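Local coordinates for nucleotidyl transferase (Methanothermobacter thermautotrophicus, PDB 6PLJ), which probably transfers nucleotidyl groups, in the manner of MobA-like enzymes, and may take part in pseudomurein cell wall synthesis, at residues Ser26-Ala31 and Ala112-Gly117; Ala65-Val70 and Glu91-Met96; Ile125-Ala130 and Arg142-His147; Arg182-Leu187 and Leu196-Glu201; Val218-Tyr223 and Leu227-His232. All blocks are in the same frame, centred on the assembly; numbering follows the deposited sequence.

Interaction 1: Ser26-Ala31 and Ala112-Gly117. With EDO (1,2-ethanediol), chain F.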
# COMPACT_ATOMS: atom_id res chain seq x y z
N SER A 26 13.57 0.16 -0.18
CA SER A 26 12.82 -1.05 -0.50
C SER A 26 11.34 -0.72 -0.45
O SER A 26 10.90 -0.02 0.47
CB SER A 26 13.07 -2.12 0.54
OG SER A 26 14.43 -2.49 0.58
N ALA A 27 10.58 -1.22 -1.41
CA ALA A 27 9.13 -1.15 -1.28
C ALA A 27 8.61 -2.42 -0.65
O ALA A 27 9.15 -3.50 -0.87
CB ALA A 27 8.46 -0.92 -2.61
N VAL A 28 7.56 -2.27 0.14
CA VAL A 28 6.83 -3.40 0.69
C VAL A 28 5.38 -3.17 0.29
O VAL A 28 4.77 -2.15 0.70
CB VAL A 28 6.99 -3.50 2.21
CG1 VAL A 28 6.02 -4.53 2.78
CG2 VAL A 28 8.43 -3.84 2.57
N VAL A 29 4.84 -4.07 -0.51
CA VAL A 29 3.45 -4.01 -0.93
C VAL A 29 2.67 -5.04 -0.13
O VAL A 29 2.96 -6.25 -0.19
CB VAL A 29 3.30 -4.27 -2.44
CG1 VAL A 29 1.83 -4.25 -2.86
CG2 VAL A 29 4.12 -3.25 -3.23
N ALA A 30 1.70 -4.57 0.64
CA ALA A 30 0.85 -5.45 1.42
C ALA A 30 -0.27 -5.96 0.52
O ALA A 30 -1.13 -5.18 0.10
CB ALA A 30 0.29 -4.73 2.62
N ALA A 31 -0.25 -7.25 0.21
CA ALA A 31 -1.16 -7.85 -0.75
C ALA A 31 -1.75 -9.14 -0.18
O ALA A 31 -1.99 -10.09 -0.91
CB ALA A 31 -0.44 -8.09 -2.06
N ALA A 112 1.05 -6.35 10.66
CA ALA A 112 1.86 -7.56 10.68
C ALA A 112 2.35 -7.96 9.29
O ALA A 112 3.45 -8.48 9.16
CB ALA A 112 1.08 -8.71 11.30
N SER A 113 1.51 -7.77 8.28
CA SER A 113 1.91 -8.01 6.89
C SER A 113 3.03 -7.06 6.51
O SER A 113 4.02 -7.48 5.94
CB SER A 113 0.76 -7.81 5.90
OG SER A 113 -0.20 -8.80 6.11
N LEU A 114 2.86 -5.79 6.83
CA LEU A 114 3.94 -4.84 6.57
C LEU A 114 5.20 -5.25 7.31
O LEU A 114 6.28 -5.20 6.73
CB LEU A 114 3.56 -3.41 6.92
CG LEU A 114 2.50 -2.80 6.02
CD1 LEU A 114 2.15 -1.41 6.54
CD2 LEU A 114 2.98 -2.71 4.58
N LEU A 115 5.08 -5.69 8.55
CA LEU A 115 6.25 -6.10 9.31
C LEU A 115 6.97 -7.28 8.66
O LEU A 115 8.20 -7.31 8.57
CB LEU A 115 5.87 -6.47 10.74
CG LEU A 115 6.99 -6.93 11.64
CD1 LEU A 115 8.08 -5.88 11.78
CD2 LEU A 115 6.40 -7.25 13.01
N ARG A 116 6.20 -8.24 8.19
CA ARG A 116 6.81 -9.40 7.50
C ARG A 116 7.60 -8.91 6.27
O ARG A 116 8.59 -9.45 5.99
CB ARG A 116 5.70 -10.37 7.07
CG ARG A 116 6.24 -11.55 6.30
CD ARG A 116 6.93 -12.54 7.20
NE ARG A 116 6.82 -13.90 6.70
CZ ARG A 116 7.70 -14.55 5.95
NH1 ARG A 116 8.85 -14.00 5.59
NH2 ARG A 116 7.44 -15.79 5.57
N GLY A 117 7.04 -7.98 5.53
CA GLY A 117 7.70 -7.41 4.37
C GLY A 117 8.96 -6.64 4.73
O GLY A 117 10.01 -6.77 4.06
C1 EDO F . -2.35 -6.62 3.43
O1 EDO F . -1.59 -7.65 3.58
C2 EDO F . -2.97 -6.52 2.18
O2 EDO F . -3.41 -5.21 2.13
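Val28 of the strand pushes both its methyl groups against the helix, and Gly117 receives them. CG1 stands anti to the backbone N (chi1 170°) and comes to 3.7 Å from Gly117 CA, while CG2 reaches Gly117 C at 3.6 Å. With no side chain on Gly117, the valine lies directly on the helix backbone, and the CA atoms of Val28 and Gly117 are only 5.5 Å apart. One helical turn earlier, Leu114 packs beside this pair. It leaves its backbone alongside the strand, and its CD2 branch comes nearer, resting against both Val28 CG1 at 4.0 Å and the Ala30 methyl CB at 3.9 Å. The side chains that meet are all aliphatic and buried, and the short segments run closer to antiparallel than parallel, with axes 8.0 Å apart at 143°. Near Ser113, a 1,2-ethanediol, probably from the crystallisation liquor, also lies beside Ala30. One of its hydroxyls gives a weak hydrogen bond to Ala30 O (O2 to O, 3.1 Å), and the molecule is also hydrogen-bonded to Ala32 N. Ser113 OG is hydrogen-bonded to Asn103. The strand pairs through its backbone with strand 77-82 on one side and with strand 125-130 on the other, in the interior of the Rossmann-like sheet. Helix 110-120 packs on one face of this sheet, and helix 62-72 covers the other face by touching Ala27, Val29 and Ala31.

Interaction 2: Ala65-Val70 and Glu91-Met96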
# COMPACT_ATOMS: atom_id res chain seq x y z
N ALA A 65 -1.06 -3.68 -11.27
CA ALA A 65 -1.05 -2.22 -11.41
C ALA A 65 -0.33 -1.54 -10.26
O ALA A 65 0.49 -0.64 -10.46
CB ALA A 65 -2.45 -1.69 -11.56
N THR A 66 -0.63 -1.96 -9.04
CA THR A 66 0.02 -1.40 -7.87
C THR A 66 1.53 -1.62 -7.90
O THR A 66 2.29 -0.70 -7.68
CB THR A 66 -0.54 -1.99 -6.58
OG1 THR A 66 -1.92 -1.65 -6.49
CG2 THR A 66 0.19 -1.46 -5.36
N VAL A 67 1.93 -2.85 -8.17
CA VAL A 67 3.35 -3.20 -8.18
C VAL A 67 4.08 -2.43 -9.29
O VAL A 67 5.17 -1.90 -9.05
CB VAL A 67 3.55 -4.72 -8.32
CG1 VAL A 67 5.01 -5.07 -8.60
CG2 VAL A 67 3.06 -5.42 -7.05
N LYS A 68 3.47 -2.33 -10.46
CA LYS A 68 4.07 -1.57 -11.54
C LYS A 68 4.34 -0.13 -11.14
O LYS A 68 5.40 0.42 -11.42
CB LYS A 68 3.19 -1.61 -12.78
CG LYS A 68 3.73 -0.84 -13.98
CD LYS A 68 5.07 -1.39 -14.42
CE LYS A 68 5.63 -0.59 -15.57
NZ LYS A 68 6.81 -1.28 -16.12
N ALA A 69 3.37 0.50 -10.46
CA ALA A 69 3.56 1.88 -9.99
C ALA A 69 4.72 2.02 -9.01
O ALA A 69 5.52 2.95 -9.09
CB ALA A 69 2.28 2.42 -9.40
N VAL A 70 4.81 1.06 -8.09
CA VAL A 70 5.88 1.03 -7.09
C VAL A 70 7.25 0.87 -7.77
O VAL A 70 8.21 1.60 -7.47
CB VAL A 70 5.60 -0.09 -6.08
CG1 VAL A 70 6.79 -0.39 -5.22
CG2 VAL A 70 4.38 0.27 -5.23
N GLU A 91 0.42 -15.86 -8.79
CA GLU A 91 0.34 -16.13 -10.23
C GLU A 91 0.17 -14.84 -11.02
O GLU A 91 0.79 -14.68 -12.06
CB GLU A 91 -0.77 -17.14 -10.54
CG GLU A 91 -0.97 -17.48 -12.02
CD GLU A 91 0.27 -18.01 -12.72
OE1 GLU A 91 1.10 -18.69 -12.07
OE2 GLU A 91 0.40 -17.75 -13.93
N ALA A 92 -0.65 -13.90 -10.51
CA ALA A 92 -0.82 -12.60 -11.14
C ALA A 92 0.51 -11.86 -11.27
O ALA A 92 0.74 -11.20 -12.27
CB ALA A 92 -1.84 -11.73 -10.40
N LEU A 93 1.37 -12.00 -10.26
CA LEU A 93 2.66 -11.32 -10.24
C LEU A 93 3.81 -12.09 -10.86
O LEU A 93 4.92 -11.57 -10.89
CB LEU A 93 3.03 -10.97 -8.80
CG LEU A 93 2.08 -9.98 -8.14
CD1 LEU A 93 2.47 -9.75 -6.69
CD2 LEU A 93 2.04 -8.66 -8.90
N SER A 94 3.54 -13.28 -11.39
CA SER A 94 4.60 -14.23 -11.76
C SER A 94 5.61 -13.69 -12.79
O SER A 94 6.77 -14.11 -12.77
CB SER A 94 3.98 -15.54 -12.27
OG SER A 94 3.26 -15.30 -13.45
N GLY A 95 5.19 -12.76 -13.65
CA GLY A 95 6.12 -12.13 -14.61
C GLY A 95 6.92 -10.94 -14.09
O GLY A 95 7.71 -10.36 -14.84
N MET A 96 6.72 -10.55 -12.83
CA MET A 96 7.21 -9.26 -12.36
C MET A 96 8.41 -9.42 -11.45
O MET A 96 8.62 -10.46 -10.82
CB MET A 96 6.09 -8.50 -11.64
CG MET A 96 4.89 -8.26 -12.53
SD MET A 96 3.72 -7.13 -11.78
CE MET A 96 4.40 -5.53 -12.22
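Val67 presents its two methyl groups to different partners: CG1 faces Met96 and CG2 faces Leu93. The thioether of Met96 does most of the reaching. Its chain runs out extended through chi2 and then bends at chi3 (84°), which lays CE against the helix, 3.7 Å from Val67 CG1. The sulfur follows close behind, with SD 4.0 Å from the same methyl. CE also touches the start of the next residue, lying 3.8 Å from Lys68 N and 4.1 Å from Lys68 CB, so the methionine tip rests in the angle between the valine branch and the helix backbone. Leu93 sets out from its backbone beside the helix, and the end of its chain brings CD2 to 3.9 Å from Val67 CG2. Both Leu93 and Met96 cross the valine at a slant. They belong to one type I turn, Leu93 to Met96, closed by Met96 N to Leu93 O at 2.8 Å, which brings two residues three apart onto the same valine. Just ahead of it, Glu91 O accepts from both the N and the OG of Ser94. Lys68 is exposed at the margin, whereas Val67 and Leu93 are buried. The contact thus ties helix 62-72 to the turn that leaves helix 86-92. Val67 and Leu93 both continue inward onto Val80 of strand 77-82, Val67 also touches Val98, and Thr66 and Val70 lean on strand 25-31.

Interaction 3: Ile125-Ala130 and Arg142-His147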
# COMPACT_ATOMS: atom_id res chain seq x y z
N ILE A 125 15.30 2.67 4.07
CA ILE A 125 14.02 3.36 3.92
C ILE A 125 13.07 2.39 3.27
O ILE A 125 13.43 1.70 2.32
CB ILE A 125 14.16 4.61 3.02
CG1 ILE A 125 15.08 5.63 3.67
CG2 ILE A 125 12.80 5.24 2.72
CD1 ILE A 125 14.51 6.31 4.89
N ILE A 126 11.86 2.33 3.81
CA ILE A 126 10.83 1.46 3.27
C ILE A 126 9.68 2.31 2.73
O ILE A 126 9.14 3.13 3.45
CB ILE A 126 10.25 0.51 4.34
CG1 ILE A 126 11.34 -0.25 5.11
CG2 ILE A 126 9.30 -0.49 3.68
CD1 ILE A 126 12.24 -1.13 4.27
N LEU A 127 9.28 2.04 1.49
CA LEU A 127 8.04 2.58 0.93
C LEU A 127 6.97 1.50 1.10
O LEU A 127 7.07 0.45 0.48
CB LEU A 127 8.24 2.93 -0.54
CG LEU A 127 6.98 3.36 -1.30
CD1 LEU A 127 6.45 4.68 -0.74
CD2 LEU A 127 7.28 3.44 -2.79
N CYS A 128 5.98 1.77 1.95
CA CYS A 128 4.90 0.81 2.24
C CYS A 128 3.69 1.19 1.40
O CYS A 128 3.23 2.33 1.46
CB CYS A 128 4.51 0.88 3.71
SG CYS A 128 5.82 0.30 4.82
N ALA A 129 3.19 0.23 0.62
CA ALA A 129 2.04 0.46 -0.26
C ALA A 129 1.01 -0.64 -0.08
O ALA A 129 1.35 -1.79 0.20
CB ALA A 129 2.49 0.51 -1.71
N ALA A 130 -0.25 -0.25 -0.24
CA ALA A 130 -1.35 -1.19 -0.19
C ALA A 130 -1.60 -1.78 -1.56
O ALA A 130 -1.74 -1.05 -2.54
CB ALA A 130 -2.60 -0.47 0.28
N ARG A 142 7.26 8.26 -5.60
CA ARG A 142 8.63 8.75 -5.57
C ARG A 142 8.77 9.93 -4.60
O ARG A 142 9.70 9.95 -3.80
CB ARG A 142 9.08 9.14 -6.98
CG ARG A 142 10.54 9.52 -7.09
CD ARG A 142 10.83 10.00 -8.50
NE ARG A 142 10.72 8.93 -9.50
CZ ARG A 142 11.70 8.09 -9.84
NH1 ARG A 142 12.90 8.14 -9.25
NH2 ARG A 142 11.46 7.15 -10.76
N ARG A 143 7.84 10.89 -4.67
CA ARG A 143 7.83 12.04 -3.76
C ARG A 143 7.71 11.61 -2.30
O ARG A 143 8.40 12.14 -1.42
CB ARG A 143 6.70 13.01 -4.09
CG ARG A 143 7.00 13.93 -5.26
CD ARG A 143 5.98 15.07 -5.36
NE ARG A 143 4.77 14.63 -6.06
CZ ARG A 143 4.66 14.51 -7.39
NH1 ARG A 143 3.50 14.08 -7.91
NH2 ARG A 143 5.68 14.79 -8.20
N ILE A 144 6.85 10.63 -2.04
CA ILE A 144 6.69 10.09 -0.69
C ILE A 144 8.01 9.48 -0.21
O ILE A 144 8.47 9.79 0.88
CB ILE A 144 5.50 9.09 -0.62
CG1 ILE A 144 4.20 9.89 -0.79
CG2 ILE A 144 5.48 8.33 0.72
CD1 ILE A 144 2.96 9.05 -0.95
N ALA A 145 8.63 8.66 -1.04
CA ALA A 145 9.89 8.01 -0.65
C ALA A 145 10.98 9.04 -0.36
O ALA A 145 11.76 8.87 0.60
CB ALA A 145 10.33 7.02 -1.72
N GLU A 146 11.01 10.10 -1.16
CA GLU A 146 12.04 11.15 -1.05
C GLU A 146 11.98 11.95 0.24
O GLU A 146 13.01 12.48 0.68
CB GLU A 146 11.94 12.12 -2.22
CG GLU A 146 12.41 11.57 -3.56
CD GLU A 146 12.01 12.47 -4.73
OE1 GLU A 146 11.17 13.39 -4.53
OE2 GLU A 146 12.53 12.27 -5.84
N HIS A 147 10.79 12.07 0.83
CA HIS A 147 10.58 12.84 2.05
C HIS A 147 10.79 12.06 3.35
O HIS A 147 10.76 12.64 4.43
CB HIS A 147 9.17 13.46 2.06
CG HIS A 147 9.07 14.74 1.30
ND1 HIS A 147 9.46 15.95 1.83
CD2 HIS A 147 8.61 15.00 0.05
CE1 HIS A 147 9.25 16.90 0.93
NE2 HIS A 147 8.74 16.35 -0.15
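Leu127 on Ile144 is the main side-chain touch of a strand-on-helix packing contact in the beta-alpha-beta crossover of this Rossmann-like fold. Strand 125-130 leads through helix 138-147 to strand 152-157, which runs parallel to it, and the antiparallel strand 174-177 is slotted between the two. The helix packs on one face of the sheet and comes nearest at Ala145, which is buried against the strand with its CA 6.0 Å from Leu127 CA. Ile125, two residues back on the same face of the strand, adds a looser touch, its CG2 lying 4.3 Å from Ala145 O. Everything that meets here is buried and apolar apart from backbone oxygens. Ala175 of the intervening strand touches both Leu127 and Ile144, and Ser154 OG of the far strand is hydrogen-bonded to Ile144 O. On the other face of strand 125-130, Ile126 and Cys128 pack on helix 178-184. The central pair meets at about a right angle: Leu127 CG lies anti to the backbone N (chi1 173°), and its CD1 comes to 4.0 Å from the branch methyl CG2 of Ile144.

Interaction 4: Arg182-Leu187 and Leu196-Glu201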
# COMPACT_ATOMS: atom_id res chain seq x y z
N ARG A 182 10.36 -0.98 12.29
CA ARG A 182 10.55 -2.17 13.11
C ARG A 182 10.17 -1.91 14.57
O ARG A 182 9.76 -2.83 15.26
CB ARG A 182 11.99 -2.69 13.01
CG ARG A 182 12.35 -3.31 11.67
CD ARG A 182 11.51 -4.52 11.31
NE ARG A 182 11.68 -5.68 12.19
CZ ARG A 182 12.48 -6.72 11.98
NH1 ARG A 182 12.51 -7.71 12.85
NH2 ARG A 182 13.25 -6.80 10.90
N ASP A 183 10.29 -0.67 15.04
CA ASP A 183 9.85 -0.32 16.40
C ASP A 183 8.34 -0.10 16.51
O ASP A 183 7.74 -0.45 17.53
CB ASP A 183 10.61 0.90 16.91
CG ASP A 183 12.09 0.59 17.20
OD1 ASP A 183 12.44 -0.59 17.38
OD2 ASP A 183 12.88 1.55 17.26
N TYR A 184 7.71 0.48 15.49
CA TYR A 184 6.26 0.78 15.54
C TYR A 184 5.35 -0.33 15.03
O TYR A 184 4.32 -0.59 15.65
CB TYR A 184 5.94 2.08 14.81
CG TYR A 184 6.15 3.28 15.68
CD1 TYR A 184 5.18 3.67 16.60
CD2 TYR A 184 7.32 4.03 15.60
CE1 TYR A 184 5.36 4.77 17.43
CE2 TYR A 184 7.52 5.14 16.42
CZ TYR A 184 6.54 5.50 17.33
OH TYR A 184 6.75 6.59 18.13
N LEU A 185 5.70 -0.99 13.93
CA LEU A 185 4.79 -2.00 13.35
C LEU A 185 4.37 -3.13 14.30
O LEU A 185 3.23 -3.59 14.21
CB LEU A 185 5.34 -2.59 12.04
CG LEU A 185 5.34 -1.64 10.85
CD1 LEU A 185 6.10 -2.25 9.69
CD2 LEU A 185 3.92 -1.27 10.40
N PRO A 186 5.25 -3.56 15.23
CA PRO A 186 4.80 -4.58 16.20
C PRO A 186 3.72 -4.12 17.18
O PRO A 186 3.09 -4.97 17.83
CB PRO A 186 6.07 -4.91 16.98
CG PRO A 186 7.19 -4.53 16.08
CD PRO A 186 6.70 -3.30 15.38
N LEU A 187 3.51 -2.81 17.28
CA LEU A 187 2.54 -2.23 18.22
C LEU A 187 1.16 -2.06 17.60
O LEU A 187 0.98 -2.24 16.40
CB LEU A 187 3.05 -0.87 18.71
CG LEU A 187 4.48 -0.84 19.27
CD1 LEU A 187 4.90 0.57 19.64
CD2 LEU A 187 4.63 -1.78 20.45
N LEU A 196 -0.32 5.66 13.11
CA LEU A 196 0.09 7.00 12.73
C LEU A 196 -0.25 8.01 13.85
O LEU A 196 0.55 8.90 14.16
CB LEU A 196 -0.57 7.41 11.42
CG LEU A 196 -0.18 6.56 10.20
CD1 LEU A 196 -1.12 6.85 9.04
CD2 LEU A 196 1.26 6.81 9.81
N TRP A 197 -1.42 7.84 14.45
CA TRP A 197 -1.82 8.65 15.61
C TRP A 197 -0.88 8.43 16.80
O TRP A 197 -0.53 9.38 17.49
CB TRP A 197 -3.25 8.33 16.02
CG TRP A 197 -4.30 8.89 15.12
CD1 TRP A 197 -5.10 8.19 14.26
CD2 TRP A 197 -4.71 10.26 15.02
NE1 TRP A 197 -5.97 9.04 13.62
CE2 TRP A 197 -5.76 10.31 14.08
CE3 TRP A 197 -4.30 11.44 15.64
CZ2 TRP A 197 -6.41 11.51 13.74
CZ3 TRP A 197 -4.94 12.64 15.30
CH2 TRP A 197 -5.98 12.66 14.35
N MET A 198 -0.48 7.17 17.02
CA MET A 198 0.53 6.83 18.03
C MET A 198 1.85 7.56 17.78
O MET A 198 2.40 8.17 18.69
CB MET A 198 0.80 5.33 18.02
CG MET A 198 -0.10 4.50 18.91
SD MET A 198 0.66 2.90 19.21
CE MET A 198 2.36 3.41 19.49
N MET A 199 2.33 7.48 16.54
CA MET A 199 3.54 8.19 16.13
C MET A 199 3.48 9.70 16.40
O MET A 199 4.43 10.28 16.93
CB MET A 199 3.82 7.98 14.63
CG MET A 199 4.31 6.59 14.29
SD MET A 199 4.43 6.40 12.49
CE MET A 199 4.73 4.63 12.44
N LEU A 200 2.37 10.33 16.02
CA LEU A 200 2.19 11.75 16.28
C LEU A 200 2.22 12.08 17.78
O LEU A 200 2.87 13.05 18.18
CB LEU A 200 0.88 12.25 15.65
CG LEU A 200 0.90 12.32 14.11
CD1 LEU A 200 -0.52 12.49 13.59
CD2 LEU A 200 1.79 13.45 13.61
N GLU A 201 1.54 11.26 18.58
CA GLU A 201 1.55 11.40 20.06
C GLU A 201 2.97 11.31 20.62
O GLU A 201 3.35 12.05 21.53
CB GLU A 201 0.68 10.34 20.72
CG GLU A 201 -0.82 10.54 20.51
CD GLU A 201 -1.64 9.27 20.72
OE1 GLU A 201 -1.09 8.22 21.13
OE2 GLU A 201 -2.86 9.32 20.47
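Tyr184 and Met199 are the nearest pair along the backbones, their CA atoms 7.9 Å apart, where a type I turn from Tyr184 to Leu187 passes beside helix 192-201. The phenol ring lies against the methionine chain. Met199 CG sits over the middle of one ring face in a CH-pi contact, 3.7 Å from the centroid and 9° off the ring normal. From there the chain stays extended, so that SD remains above the face but farther off, a distant Met-aromatic contact at 4.9 Å from the centroid. The terminal CE then comes down at the base of the side chain, 3.7 Å from Tyr184 CB. Met198 approaches from another direction: in one of its two conformers, its CE lies near the ring plane at the edge, 3.9 Å from Tyr184 CE1, and meets Leu187 CD1 at 3.8 Å. Both Met198 contacts are described for that conformer alone and are less certain than those of Met199. The polar end of the tyrosine is anchored too, its OH hydrogen-bonded to Asp202 OD2 just beyond the helix. Inward, Met199 touches Val153 of strand 152-157 and Leu196 touches Ile155, while Leu185 packs on Leu114 of helix 110-120, placing the contact at the edge of the helical layer over the sheet.

Interaction 5: Val218-Tyr223 and Leu227-His232. With EDO (1,2-ethanediol), chain E.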
# COMPACT_ATOMS: atom_id res chain seq x y z
N VAL A 218 -7.73 6.34 -3.09
CA VAL A 218 -8.79 5.34 -3.07
C VAL A 218 -8.24 3.94 -2.94
O VAL A 218 -7.58 3.43 -3.84
CB VAL A 218 -9.67 5.44 -4.33
CG1 VAL A 218 -10.76 4.35 -4.33
CG2 VAL A 218 -10.32 6.82 -4.43
N ASN A 219 -8.50 3.32 -1.80
CA ASN A 219 -8.28 1.88 -1.64
C ASN A 219 -9.59 1.18 -1.95
O ASN A 219 -10.67 1.70 -1.64
CB ASN A 219 -7.81 1.53 -0.22
CG ASN A 219 -8.76 2.07 0.85
OD1 ASN A 219 -8.97 3.27 0.93
ND2 ASN A 219 -9.36 1.19 1.63
N ILE A 220 -9.50 -0.00 -2.54
CA ILE A 220 -10.67 -0.77 -2.95
C ILE A 220 -11.25 -1.47 -1.72
O ILE A 220 -10.77 -2.54 -1.32
CB ILE A 220 -10.36 -1.76 -4.07
CG1 ILE A 220 -9.87 -0.99 -5.29
CG2 ILE A 220 -11.62 -2.58 -4.41
CD1 ILE A 220 -9.25 -1.86 -6.36
N ASN A 221 -12.23 -0.83 -1.11
CA ASN A 221 -12.94 -1.40 0.01
C ASN A 221 -14.29 -1.89 -0.48
O ASN A 221 -14.70 -3.02 -0.19
CB ASN A 221 -13.11 -0.37 1.11
CG ASN A 221 -13.87 -0.91 2.30
OD1 ASN A 221 -13.61 -2.03 2.75
ND2 ASN A 221 -14.84 -0.14 2.79
N HIS A 222 -14.99 -1.03 -1.21
CA HIS A 222 -16.24 -1.38 -1.88
C HIS A 222 -16.02 -1.58 -3.37
O HIS A 222 -15.07 -1.06 -3.94
CB HIS A 222 -17.29 -0.28 -1.65
CG HIS A 222 -17.84 -0.26 -0.27
ND1 HIS A 222 -18.83 -1.12 0.15
CD2 HIS A 222 -17.51 0.49 0.81
CE1 HIS A 222 -19.11 -0.88 1.42
NE2 HIS A 222 -18.32 0.09 1.84
N TYR A 223 -16.92 -2.31 -4.02
CA TYR A 223 -16.83 -2.49 -5.45
C TYR A 223 -16.90 -1.15 -6.18
O TYR A 223 -16.23 -0.95 -7.20
CB TYR A 223 -17.91 -3.47 -5.95
CG TYR A 223 -17.78 -3.88 -7.38
CD1 TYR A 223 -16.65 -4.56 -7.85
CD2 TYR A 223 -18.79 -3.59 -8.29
CE1 TYR A 223 -16.53 -4.92 -9.18
CE2 TYR A 223 -18.68 -3.96 -9.61
CZ TYR A 223 -17.56 -4.62 -10.05
OH TYR A 223 -17.51 -4.96 -11.38
N LEU A 227 -14.73 0.55 -9.32
CA LEU A 227 -15.31 1.12 -10.53
C LEU A 227 -14.82 2.54 -10.74
O LEU A 227 -14.56 2.95 -11.87
CB LEU A 227 -16.83 1.07 -10.50
CG LEU A 227 -17.43 -0.34 -10.45
CD1 LEU A 227 -18.93 -0.24 -10.29
CD2 LEU A 227 -17.06 -1.13 -11.68
N ARG A 228 -14.69 3.28 -9.64
CA ARG A 228 -14.15 4.64 -9.68
C ARG A 228 -12.71 4.66 -10.22
O ARG A 228 -12.36 5.47 -11.06
CB ARG A 228 -14.22 5.25 -8.29
CG ARG A 228 -13.70 6.67 -8.21
CD ARG A 228 -13.73 7.19 -6.80
NE ARG A 228 -13.09 8.49 -6.75
CZ ARG A 228 -12.86 9.20 -5.65
NH1 ARG A 228 -13.21 8.74 -4.45
NH2 ARG A 228 -12.26 10.39 -5.76
N ILE A 229 -11.88 3.74 -9.73
CA ILE A 229 -10.52 3.63 -10.21
C ILE A 229 -10.49 3.21 -11.67
O ILE A 229 -9.75 3.77 -12.47
CB ILE A 229 -9.71 2.65 -9.34
CG1 ILE A 229 -9.48 3.26 -7.96
CG2 ILE A 229 -8.39 2.28 -10.02
CD1 ILE A 229 -9.09 2.26 -6.89
N ARG A 230 -11.30 2.23 -12.02
CA ARG A 230 -11.34 1.74 -13.41
C ARG A 230 -11.72 2.90 -14.35
O ARG A 230 -11.15 3.01 -15.38
CB ARG A 230 -12.29 0.55 -13.55
CG ARG A 230 -12.44 0.01 -14.96
CD ARG A 230 -13.45 -1.15 -15.02
NE ARG A 230 -14.80 -0.65 -15.15
CZ ARG A 230 -15.91 -1.39 -15.13
NH1 ARG A 230 -17.08 -0.80 -15.25
NH2 ARG A 230 -15.84 -2.70 -14.95
N ASP A 231 -12.70 3.70 -13.95
CA ASP A 231 -13.11 4.84 -14.78
C ASP A 231 -11.97 5.83 -15.00
O ASP A 231 -11.81 6.38 -16.11
CB ASP A 231 -14.32 5.56 -14.17
CG ASP A 231 -15.61 4.75 -14.29
OD1 ASP A 231 -15.66 3.75 -15.04
OD2 ASP A 231 -16.57 5.13 -13.60
N HIS A 232 -11.17 6.06 -13.96
CA HIS A 232 -9.98 6.91 -14.08
C HIS A 232 -8.96 6.34 -15.07
O HIS A 232 -8.44 7.08 -15.91
CB HIS A 232 -9.35 7.09 -12.71
CG HIS A 232 -7.95 7.60 -12.73
ND1 HIS A 232 -7.63 8.88 -13.12
CD2 HIS A 232 -6.79 7.02 -12.35
CE1 HIS A 232 -6.32 9.05 -12.99
NE2 HIS A 232 -5.79 7.93 -12.53
C1 EDO E . -19.61 3.06 -12.55
O1 EDO E . -18.60 3.37 -13.51
C2 EDO E . -19.45 3.99 -11.36
O2 EDO E . -18.12 4.50 -11.34
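The start of helix 223-236 is fastened here to the loop that leads into it: Tyr223 O accepts from Leu227 N in the first helical turn, at 3.0 Å with an N-H...O angle of 157°. His222 holds the N-cap position, and its N is hydrogen-bonded to Asp225 OD2, the side-chain-to-backbone half of a capping box. Tyr223 lies back over Leu227, whose CG stands over the ring face in a CH-pi contact, 4.3 Å from the centroid, and whose CD1 is 3.8 Å from Tyr223 CE2. Farther back in the loop, Val218 splits its branches between two helix residues. CG1 meets Ile229 CD1 at 3.7 Å, and CG2 lies over one face of the Arg228 guanidinium, 3.5 Å from NH1 and offset toward the rim. Ile229 CD1 also touches Ile220 CG1 at 3.7 Å, so one methyl joins two loop residues. Farther along the helix, both hydroxyls of a 1,2-ethanediol, probably from the crystallisation liquor, donate to Asp231 OD2. Asp41 OD2 of helix 36-44 is hydrogen-bonded to both Tyr223 N and His222 ND1, Met38 of that helix touches Ile220 and Tyr223, and Ile229 rests on Leu57 of strand 56-57.

How the interactions relate
Interactions 1 and 3 are the buried pair. Each lays a helix on an interior strand through aliphatic contacts, and strands 25-31 and 125-130 are joined by backbone hydrogen bonding between Val28 and Leu127 and between Ser26 and Leu127. Interaction 2 lies on the sheet face opposite helix 110-120, its helix 62-72 touching both strands. Interaction 4, its centre about 17 Å from that of the chain and only partly buried, meets interaction 1 through Leu115, against Arg182 and Pro186. Methionines reach across interactions 2 and 4, but only the latter adds a methionine over an aromatic face. Interaction 5 touches none of the others and alone combines a backbone hydrogen bond with a guanidinium contact.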